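Endoglucanase A (Clostridium longisporum, PDB 6Q1I) hydrolyses internal beta-1,4-glucosidic linkages in cellulose, lichenan and barley beta-glucan, and also degrades xylan, through its glycoside hydrolase family 5 catalytic domain. Local coordinates at residues Val93-Val96 with Lys97-Val100; Arg162-Thr166 with Pro167-Thr171; Gly173-Glu176 with Ser177-Val180. All coordinates share one frame; numbering follows the deposited sequence. Where two conformers were deposited one is given.

Interaction 1. Residues Val93-Val96 with Lys97-Val100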
ATOM      1  N   VAL A  93       5.061  16.521   8.952  1.00  9.98           N
ATOM      2  CA  VAL A  93       4.426  16.790   7.666  1.00  9.86           C
ATOM      3  C   VAL A  93       5.462  17.248   6.648  1.00  8.90           C
ATOM      4  O   VAL A  93       5.436  16.829   5.486  1.00 10.06           O
ATOM      5  CB  VAL A  93       3.290  17.816   7.834  1.00 10.88           C
ATOM      6  CG1 VAL A  93       2.709  18.207   6.479  1.00 12.41           C
ATOM      7  CG2 VAL A  93       2.215  17.259   8.739  1.00 12.75           C
ATOM      8  N   LYS A  94       6.384  18.121   7.063  1.00  9.85           N
ATOM      9  CA  LYS A  94       7.408  18.620   6.148  1.00 10.97           C
ATOM     10  C   LYS A  94       8.291  17.491   5.614  1.00  9.86           C
ATOM     11  O   LYS A  94       8.672  17.496   4.435  1.00  9.83           O
ATOM     12  CB  LYS A  94       8.251  19.674   6.869  1.00 13.11           C
ATOM     13  CG  LYS A  94       9.304  20.360   6.033  1.00 20.34           C
ATOM     14  CD  LYS A  94       9.970  21.502   6.806  1.00 24.30           C
ATOM     15  CE  LYS A  94      10.864  22.330   5.893  1.00 29.43           C
ATOM     16  NZ  LYS A  94      10.912  23.757   6.304  1.00 33.55           N
ATOM     17  N   ARG A  95       8.634  16.515   6.461  1.00  9.19           N
ATOM     18  CA  ARG A  95       9.476  15.411   6.000  1.00  8.82           C
ATOM     19  C   ARG A  95       8.715  14.494   5.048  1.00  8.31           C
ATOM     20  O   ARG A  95       9.251  14.084   4.011  1.00  9.07           O
ATOM     21  CB  ARG A  95      10.035  14.628   7.186  1.00  9.65           C
ATOM     22  CG  ARG A  95      10.881  13.422   6.777  1.00 10.05           C
ATOM     23  CD  ARG A  95      12.117  13.823   5.974  1.00  9.95           C
ATOM     24  NE  ARG A  95      12.826  12.642   5.503  1.00  9.85           N
ATOM     25  CZ  ARG A  95      13.656  12.613   4.469  1.00 11.02           C
ATOM     26  NH1 ARG A  95      13.947  13.720   3.794  1.00 12.15           N
ATOM     27  NH2 ARG A  95      14.192  11.454   4.115  1.00 11.36           N
ATOM     28  N   VAL A  96       7.466  14.160   5.374  1.00  8.62           N
ATOM     29  CA  VAL A  96       6.656  13.366   4.455  1.00  9.32           C
ATOM     30  C   VAL A  96       6.566  14.070   3.106  1.00  8.67           C
ATOM     31  O   VAL A  96       6.740  13.453   2.050  1.00  8.75           O
ATOM     32  CB  VAL A  96       5.263  13.082   5.046  1.00  9.01           C
ATOM     33  CG1 VAL A  96       4.412  12.322   4.042  1.00 10.20           C
ATOM     34  CG2 VAL A  96       5.345  12.292   6.369  1.00  9.47           C
ATOM     35  N   LYS A  97       6.314  15.386   3.131  1.00  8.82           N
ATOM     36  CA  LYS A  97       6.206  16.151   1.893  1.00  9.56           C
ATOM     37  C   LYS A  97       7.499  16.105   1.085  1.00  9.22           C
ATOM     38  O   LYS A  97       7.460  16.020  -0.146  1.00  9.90           O
ATOM     39  CB  LYS A  97       5.812  17.596   2.207  1.00 10.73           C
ATOM     40  CG  LYS A  97       5.702  18.474   0.985  1.00 12.86           C
ATOM     41  CD  LYS A  97       5.070  19.816   1.288  1.00 16.02           C
ATOM     42  CE  LYS A  97       3.557  19.691   1.396  1.00 18.17           C
ATOM     43  NZ  LYS A  97       2.891  21.024   1.489  1.00 20.78           N
ATOM     44  N   GLU A  98       8.656  16.191   1.747  1.00  9.33           N
ATOM     45  CA  GLU A  98       9.913  16.140   1.006  1.00  9.93           C
ATOM     46  C   GLU A  98      10.082  14.801   0.289  1.00  8.58           C
ATOM     47  O   GLU A  98      10.529  14.759  -0.867  1.00  9.04           O
ATOM     48  CB  GLU A  98      11.092  16.438   1.935  1.00 11.14           C
ATOM     49  CG  GLU A  98      12.468  16.479   1.232  1.00 13.60           C
ATOM     50  CD  GLU A  98      12.773  17.774   0.453  1.00 18.12           C
ATOM     51  OE1 GLU A  98      11.908  18.659   0.343  1.00 22.23           O
ATOM     52  OE2 GLU A  98      13.908  17.903  -0.060  1.00 19.05           O
ATOM     53  N   VAL A  99       9.724  13.696   0.949  1.00  8.39           N
ATOM     54  CA  VAL A  99       9.839  12.386   0.309  1.00  8.14           C
ATOM     55  C   VAL A  99       8.828  12.250  -0.827  1.00  8.08           C
ATOM     56  O   VAL A  99       9.156  11.749  -1.909  1.00  8.52           O
ATOM     57  CB  VAL A  99       9.698  11.265   1.357  1.00  8.80           C
ATOM     58  CG1 VAL A  99       9.667   9.904   0.691  1.00 10.52           C
ATOM     59  CG2 VAL A  99      10.841  11.343   2.364  1.00 10.08           C
ATOM     60  N   VAL A 100       7.597  12.725  -0.614  1.00  8.29           N
ATOM     61  CA  VAL A 100       6.627  12.783  -1.706  1.00  8.58           C
ATOM     62  C   VAL A 100       7.194  13.583  -2.875  1.00  8.81           C
ATOM     63  O   VAL A 100       7.087  13.175  -4.037  1.00  9.43           O
ATOM     64  CB  VAL A 100       5.294  13.367  -1.203  1.00  9.72           C
ATOM     65  CG1 VAL A 100       4.373  13.743  -2.388  1.00 11.07           C
ATOM     66  CG2 VAL A 100       4.593  12.399  -0.268  1.00 10.00           C
TER
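V96 O receives the backbone N-H of V100 at 2.9 Å. It is one of four successive i to i+4 bonds that wind V93-V96 into K97-V100. K97 N meets V93 O at 2.9 Å as well, E98 N bonds to K94 O at 3.0 Å, and V99 N reaches R95 O.

The side chains add a second layer to this helical turn, with R95 as the clearest example. Its CG stands opposite the backbone N, and a bend at chi2 (62°) carries the guanidinium forward along the helix to V99. There V99 CG2 lies over the centre of one guanidinium face, 3.7 Å from R95 CZ. E98 flanks the same group through its aliphatic part, CG being 4.0 Å from R95 NH1, while its carboxylate leads away and leaves OE2 5.7 Å from that nitrogen. The polar partners of R95 lie in other parts of the chain: NE forms a salt bridge with E48, NH2 bonds to T56 O, and NH1 makes a weak bond to Y102 OH. Together they fix the plane against which the V99 methyl packs.

On the buried side, V96 CG1 and V100 CG2 are 4.3 Å apart, a loose apolar contact one turn apart. V96 also packs on W78, and both V99 and V100 reach I74 of strand 71-74. K97 departs from this surface, its NZ bonding to A145 O and its charge facing F146 in a cation-pi contact. A helix that lays V99 and V100 against a barrel strand while R95 and K97 turn to other partners is characteristic of the beta-alpha-beta unit of a TIM barrel, formed here by strand 71-74, helix 90-105 and strand 109-113.

Interaction 2. Residues Arg162-Thr166 with Pro167-Thr171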
ATOM      1  N   ARG A 162      -8.324  -3.844  10.637  1.00  7.27           N
ATOM      2  CA  ARG A 162      -8.774  -5.164  11.063  1.00  7.64           C
ATOM      3  C   ARG A 162      -8.879  -5.197  12.584  1.00  8.57           C
ATOM      4  O   ARG A 162      -8.439  -4.273  13.274  1.00  9.57           O
ATOM      5  CB  ARG A 162      -7.805  -6.248  10.580  1.00  8.36           C
ATOM      6  CG  ARG A 162      -6.414  -6.142  11.218  1.00  8.86           C
ATOM      7  CD  ARG A 162      -5.358  -6.974  10.508  1.00 10.04           C
ATOM      8  NE  ARG A 162      -4.068  -6.928  11.200  1.00 10.84           N
ATOM      9  CZ  ARG A 162      -3.126  -6.002  11.007  1.00 10.37           C
ATOM     10  NH1 ARG A 162      -3.306  -5.013  10.144  1.00 10.49           N
ATOM     11  NH2 ARG A 162      -1.984  -6.076  11.674  1.00 12.25           N
ATOM     12  N   LEU A 163      -9.440  -6.300  13.103  1.00  9.06           N
ATOM     13  CA  LEU A 163      -9.589  -6.504  14.550  1.00  8.85           C
ATOM     14  C   LEU A 163      -8.297  -7.100  15.111  1.00  9.56           C
ATOM     15  O   LEU A 163      -8.202  -8.290  15.433  1.00  9.89           O
ATOM     16  CB  LEU A 163     -10.788  -7.400  14.843  1.00  9.74           C
ATOM     17  CG  LEU A 163     -12.174  -6.834  14.530  1.00 10.05           C
ATOM     18  CD1 LEU A 163     -13.237  -7.932  14.640  1.00 10.67           C
ATOM     19  CD2 LEU A 163     -12.530  -5.673  15.456  1.00 11.74           C
ATOM     20  N   GLU A 164      -7.280  -6.244  15.233  1.00  9.77           N
ATOM     21  CA  GLU A 164      -5.995  -6.690  15.759  1.00 10.99           C
ATOM     22  C   GLU A 164      -6.155  -7.248  17.164  1.00 10.40           C
ATOM     23  O   GLU A 164      -6.911  -6.718  17.982  1.00 13.01           O
ATOM     24  CB  GLU A 164      -4.994  -5.531  15.761  1.00 11.71           C
ATOM     25  CG  GLU A 164      -4.656  -5.057  14.356  1.00 11.58           C
ATOM     26  CD  GLU A 164      -3.563  -4.013  14.313  1.00 13.73           C
ATOM     27  OE1 GLU A 164      -2.734  -3.959  15.243  1.00 19.10           O
ATOM     28  OE2 GLU A 164      -3.536  -3.245  13.338  1.00 11.37           O
ATOM     29  N   GLY A 165      -5.445  -8.336  17.438  1.00 12.05           N
ATOM     30  CA  GLY A 165      -5.458  -8.941  18.749  1.00 14.29           C
ATOM     31  C   GLY A 165      -6.630  -9.856  19.037  1.00 15.64           C
ATOM     32  O   GLY A 165      -6.721 -10.371  20.158  1.00 19.90           O
ATOM     33  N   THR A 166      -7.521 -10.082  18.079  1.00 12.55           N
ATOM     34  CA  THR A 166      -8.659 -10.975  18.238  1.00 11.08           C
ATOM     35  C   THR A 166      -8.515 -12.180  17.326  1.00 10.68           C
ATOM     36  O   THR A 166      -7.709 -12.176  16.389  1.00 11.06           O
ATOM     37  CB  THR A 166      -9.975 -10.270  17.876  1.00 11.27           C
ATOM     38  OG1 THR A 166     -10.118 -10.216  16.444  1.00 11.05           O
ATOM     39  CG2 THR A 166     -10.070  -8.875  18.497  1.00 12.89           C
ATOM     40  N   PRO A 167      -9.333 -13.216  17.529  1.00 10.83           N
ATOM     41  CA  PRO A 167      -9.283 -14.371  16.620  1.00 11.36           C
ATOM     42  C   PRO A 167      -9.626 -14.027  15.184  1.00 10.99           C
ATOM     43  O   PRO A 167      -9.241 -14.774  14.276  1.00 10.54           O
ATOM     44  CB  PRO A 167     -10.297 -15.346  17.235  1.00 12.16           C
ATOM     45  CG  PRO A 167     -10.329 -14.982  18.691  1.00 12.01           C
ATOM     46  CD  PRO A 167     -10.203 -13.479  18.696  1.00 11.78           C
ATOM     47  N   TYR A 168     -10.331 -12.919  14.955  1.00  9.40           N
ATOM     48  CA  TYR A 168     -10.800 -12.520  13.639  1.00  9.36           C
ATOM     49  C   TYR A 168      -9.804 -11.659  12.871  1.00  9.24           C
ATOM     50  O   TYR A 168     -10.116 -11.209  11.761  1.00  9.23           O
ATOM     51  CB  TYR A 168     -12.091 -11.727  13.803  1.00 10.16           C
ATOM     52  CG  TYR A 168     -13.223 -12.491  14.455  1.00  9.59           C
ATOM     53  CD1 TYR A 168     -13.913 -13.471  13.750  1.00 10.13           C
ATOM     54  CD2 TYR A 168     -13.614 -12.224  15.771  1.00  9.37           C
ATOM     55  CE1 TYR A 168     -14.964 -14.157  14.319  1.00 10.10           C
ATOM     56  CE2 TYR A 168     -14.678 -12.910  16.357  1.00 10.27           C
ATOM     57  CZ  TYR A 168     -15.339 -13.886  15.619  1.00  9.44           C
ATOM     58  OH  TYR A 168     -16.399 -14.595  16.140  1.00 10.42           O
ATOM     59  N   GLU A 169      -8.619 -11.419  13.435  1.00  9.30           N
ATOM     60  CA  GLU A 169      -7.663 -10.501  12.822  1.00  9.32           C
ATOM     61  C   GLU A 169      -7.346 -10.895  11.386  1.00 10.24           C
ATOM     62  O   GLU A 169      -7.388 -10.054  10.479  1.00  9.65           O
ATOM     63  CB  GLU A 169      -6.382 -10.448  13.656  1.00 10.20           C
ATOM     64  CG  GLU A 169      -5.314  -9.554  13.050  1.00  9.78           C
ATOM     65  CD  GLU A 169      -4.159  -9.227  13.969  1.00 11.72           C
ATOM     66  OE1 GLU A 169      -4.098  -9.744  15.112  1.00 12.71           O
ATOM     67  OE2 GLU A 169      -3.313  -8.420  13.519  1.00 11.77           O
ATOM     68  N   TRP A 170      -7.017 -12.172  11.162  1.00  9.57           N
ATOM     69  CA  TRP A 170      -6.503 -12.654   9.884  1.00 10.01           C
ATOM     70  C   TRP A 170      -7.456 -13.621   9.191  1.00 10.06           C
ATOM     71  O   TRP A 170      -7.057 -14.294   8.234  1.00 12.98           O
ATOM     72  CB  TRP A 170      -5.125 -13.286  10.064  1.00 12.03           C
ATOM     73  CG  TRP A 170      -4.080 -12.311  10.504  1.00 12.50           C
ATOM     74  CD1 TRP A 170      -3.346 -12.359  11.653  1.00 14.60           C
ATOM     75  CD2 TRP A 170      -3.660 -11.130   9.804  1.00 12.60           C
ATOM     76  NE1 TRP A 170      -2.479 -11.290  11.703  1.00 15.00           N
ATOM     77  CE2 TRP A 170      -2.650 -10.522  10.579  1.00 14.29           C
ATOM     78  CE3 TRP A 170      -4.033 -10.535   8.590  1.00 13.01           C
ATOM     79  CZ2 TRP A 170      -2.003  -9.350  10.180  1.00 14.91           C
ATOM     80  CZ3 TRP A 170      -3.390  -9.367   8.197  1.00 13.50           C
ATOM     81  CH2 TRP A 170      -2.387  -8.791   8.989  1.00 14.62           C
ATOM     82  N   THR A 171      -8.714 -13.681   9.625  1.00  9.50           N
ATOM     83  CA  THR A 171      -9.700 -14.585   9.053  1.00  9.14           C
ATOM     84  C   THR A 171     -10.794 -13.858   8.283  1.00  9.12           C
ATOM     85  O   THR A 171     -11.788 -14.485   7.918  1.00 11.38           O
ATOM     86  CB  THR A 171     -10.340 -15.427  10.162  1.00  9.30           C
ATOM     87  OG1 THR A 171     -11.045 -14.549  11.052  1.00  9.87           O
ATOM     88  CG2 THR A 171      -9.282 -16.194  10.934  1.00 11.58           C
TER
HETATM   89  O   HOH W   1      -0.805  -7.717  13.807  1.00 29.05           O
HETATM   90  O   HOH W   2      -4.934 -11.846  16.546  1.00 15.15           O
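E169 lays its extended side chain back between R162 and the turn at G165. Its OE2 takes the NE-H of R162 at 2.9 Å, close to the guanidinium plane and on the anti lone pair, and a weak second bond from R162 NH2 completes the salt bridge. Water 1 links NH2 to the same oxygen. The other oxygen, OE1, is met from above the carboxylate plane by G165 N at 3.0 Å.

W170 lies across one R162 guanidinium face, CH2 3.5 Å from R162 CZ with the planes 23° apart, and R162 CD makes a CH-pi contact over the six-membered ring. E164 OE2 sits above the opposite face, a long charge contact only.

These residues shape the loop after strand 153-156 of the TIM barrel, near Q160, by similarity the proton-donor position but changed in this structure; R162 NH1 bonds to Q160 O.

T166 joins two beta turns, type II from L163 and type I to E169. T166 OG1 sits between its backbone N and carbonyl carbon (chi1 78°), where it donates to L163 O at 2.9 Å and accepts from Y168 N. E169 N hydrogen-bonds to T166 O, and water 2 connects that carbonyl to E169 OE1.

Interaction 3. Residues Gly173-Glu176 with Ser177-Val180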
ATOM      1  N   GLY A 173     -12.500 -11.028   9.450  1.00  8.66           N
ATOM      2  CA  GLY A 173     -13.310 -10.171  10.280  1.00  8.37           C
ATOM      3  C   GLY A 173     -14.697 -10.723  10.554  1.00  9.42           C
ATOM      4  O   GLY A 173     -14.971 -11.924  10.492  1.00  9.79           O
ATOM      5  N   THR A 174     -15.593  -9.788  10.852  1.00  9.51           N
ATOM      6  CA  THR A 174     -16.978 -10.055  11.200  1.00  9.83           C
ATOM      7  C   THR A 174     -17.861  -9.083  10.421  1.00 10.78           C
ATOM      8  O   THR A 174     -17.388  -8.098   9.851  1.00 10.36           O
ATOM      9  CB  THR A 174     -17.203  -9.840  12.704  1.00 10.18           C
ATOM     10  OG1 THR A 174     -16.975  -8.461  13.031  1.00 11.03           O
ATOM     11  CG2 THR A 174     -16.280 -10.721  13.523  1.00 11.08           C
ATOM     12  N   SER A 175     -19.166  -9.341  10.390  1.00 11.02           N
ATOM     13  CA  SER A 175     -20.060  -8.404   9.718  0.67 11.35           C
ATOM     14  C   SER A 175     -19.919  -7.008  10.306  1.00 10.25           C
ATOM     15  O   SER A 175     -19.839  -6.023   9.566  1.00 11.48           O
ATOM     16  CB  SER A 175     -21.505  -8.892   9.804  0.67 14.83           C
ATOM     17  OG  SER A 175     -21.687 -10.048   9.015  0.67 18.08           O
ATOM     18  N   GLU A 176     -19.861  -6.913  11.639  1.00 10.79           N
ATOM     19  CA  GLU A 176     -19.697  -5.632  12.318  1.00 10.72           C
ATOM     20  C   GLU A 176     -18.420  -4.933  11.876  1.00 10.23           C
ATOM     21  O   GLU A 176     -18.440  -3.751  11.509  1.00 10.06           O
ATOM     22  CB  GLU A 176     -19.671  -5.850  13.832  1.00 12.21           C
ATOM     23  CG  GLU A 176     -19.094  -4.672  14.623  1.00 13.45           C
ATOM     24  CD  GLU A 176     -19.071  -4.909  16.117  1.00 17.00           C
ATOM     25  OE1 GLU A 176     -19.336  -6.048  16.559  1.00 23.06           O
ATOM     26  OE2 GLU A 176     -18.777  -3.948  16.854  1.00 15.44           O
ATOM     27  N   SER A 177     -17.289  -5.641  11.920  1.00  9.50           N
ATOM     28  CA  SER A 177     -16.022  -4.966  11.667  1.00  8.56           C
ATOM     29  C   SER A 177     -15.841  -4.634  10.186  1.00  8.41           C
ATOM     30  O   SER A 177     -15.234  -3.608   9.860  1.00  9.37           O
ATOM     31  CB  SER A 177     -14.851  -5.773  12.234  1.00  9.32           C
ATOM     32  OG  SER A 177     -14.787  -7.088  11.725  1.00 10.21           O
ATOM     33  N   ARG A 178     -16.372  -5.463   9.277  1.00  8.86           N
ATOM     34  CA  ARG A 178     -16.348  -5.096   7.860  1.00  8.46           C
ATOM     35  C   ARG A 178     -17.221  -3.872   7.593  1.00  8.28           C
ATOM     36  O   ARG A 178     -16.846  -2.995   6.805  1.00  9.20           O
ATOM     37  CB  ARG A 178     -16.721  -6.288   6.975  1.00  8.82           C
ATOM     38  CG  ARG A 178     -15.720  -7.440   7.056  1.00  8.83           C
ATOM     39  CD  ARG A 178     -15.995  -8.569   6.051  1.00  8.75           C
ATOM     40  NE  ARG A 178     -17.285  -9.223   6.248  1.00 10.39           N
ATOM     41  CZ  ARG A 178     -17.503 -10.272   7.040  1.00 11.26           C
ATOM     42  NH1 ARG A 178     -16.522 -10.848   7.717  1.00 11.27           N
ATOM     43  NH2 ARG A 178     -18.729 -10.773   7.143  1.00 12.72           N
ATOM     44  N   ASP A 179     -18.367  -3.777   8.266  1.00  9.16           N
ATOM     45  CA  ASP A 179     -19.198  -2.578   8.186  1.00  9.37           C
ATOM     46  C   ASP A 179     -18.432  -1.353   8.683  1.00  9.60           C
ATOM     47  O   ASP A 179     -18.399  -0.315   8.013  1.00 10.12           O
ATOM     48  CB  ASP A 179     -20.467  -2.815   9.010  1.00 10.65           C
ATOM     49  CG  ASP A 179     -21.457  -1.669   8.939  1.00 12.91           C
ATOM     50  OD1 ASP A 179     -21.558  -1.008   7.890  1.00 14.84           O
ATOM     51  OD2 ASP A 179     -22.157  -1.454   9.953  1.00 14.83           O
ATOM     52  N   VAL A 180     -17.775  -1.465   9.843  1.00  9.48           N
ATOM     53  CA  VAL A 180     -17.083  -0.302  10.396  1.00  9.53           C
ATOM     54  C   VAL A 180     -15.903   0.115   9.519  1.00  8.93           C
ATOM     55  O   VAL A 180     -15.644   1.311   9.355  1.00  9.40           O
ATOM     56  CB  VAL A 180     -16.694  -0.517  11.867  1.00 10.07           C
ATOM     57  CG1 VAL A 180     -15.870   0.657  12.393  1.00 10.77           C
ATOM     58  CG2 VAL A 180     -17.953  -0.703  12.726  1.00 11.30           C
TER
HETATM   59  O   HOH W   3     -21.316  -9.387   6.326  1.00 25.46           O
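T174 and S177 meet through their hydroxyls, OG1 and OG lying 2.9 Å apart in a hydrogen bond that either could donate. T174 holds the N-cap position of helix 175-194, and both hydroxyls sit between their own backbone N and carbonyl carbon (chi1 64° and 57°), which turns them toward each other across the first turn.

Backbone bonds carry the helix onward. R178 N meets T174 O at 2.9 Å, followed by D179 N to S175 O at 3.0 Å and V180 N to E176 O at 2.9 Å.

Flat-group packing comes from R178. Bent at chi3 (-62°), its side chain folds back over the cap, so that T174 O lies over the centre of one guanidinium face, 3.6 Å from CZ; S175 N lies over the same face, nearer the rim. Water 3 accepts from R178 NH2 at 3.0 Å, in the guanidinium plane.

The charged ends find partners elsewhere in the chain. R178 NE pairs with D220, E176 OE2 accepts from Y125 N, and D179 OD2 joins Y125 OH to K183. The helix start thus lies between the loop bearing Y125, after strand 109-113, and D220, just beyond helix 215-219, on the polypeptide that connects strand 153-156 with strand 204-208.

In the fold
From the N terminus, interaction 1 comes first, within helix 90-105 on the outside of the barrel between strands 71-74 and 109-113. After strand 153-156, interaction 2 folds the long loop upon itself, and interaction 3 starts helix 175-194, which leads to strand 204-208. The three lie in series and none nests in or crosses another. Each joins consecutive segments, so only local turns are closed. Interactions 2 and 3 are neighbours, their centres about 11 Å apart: L163 CD1 packs 3.4 Å from S177 OG, and Y168 leans on T174, fastening loop to helix start. Interaction 1 stands apart, its centre about 32 Å from that of interaction 2.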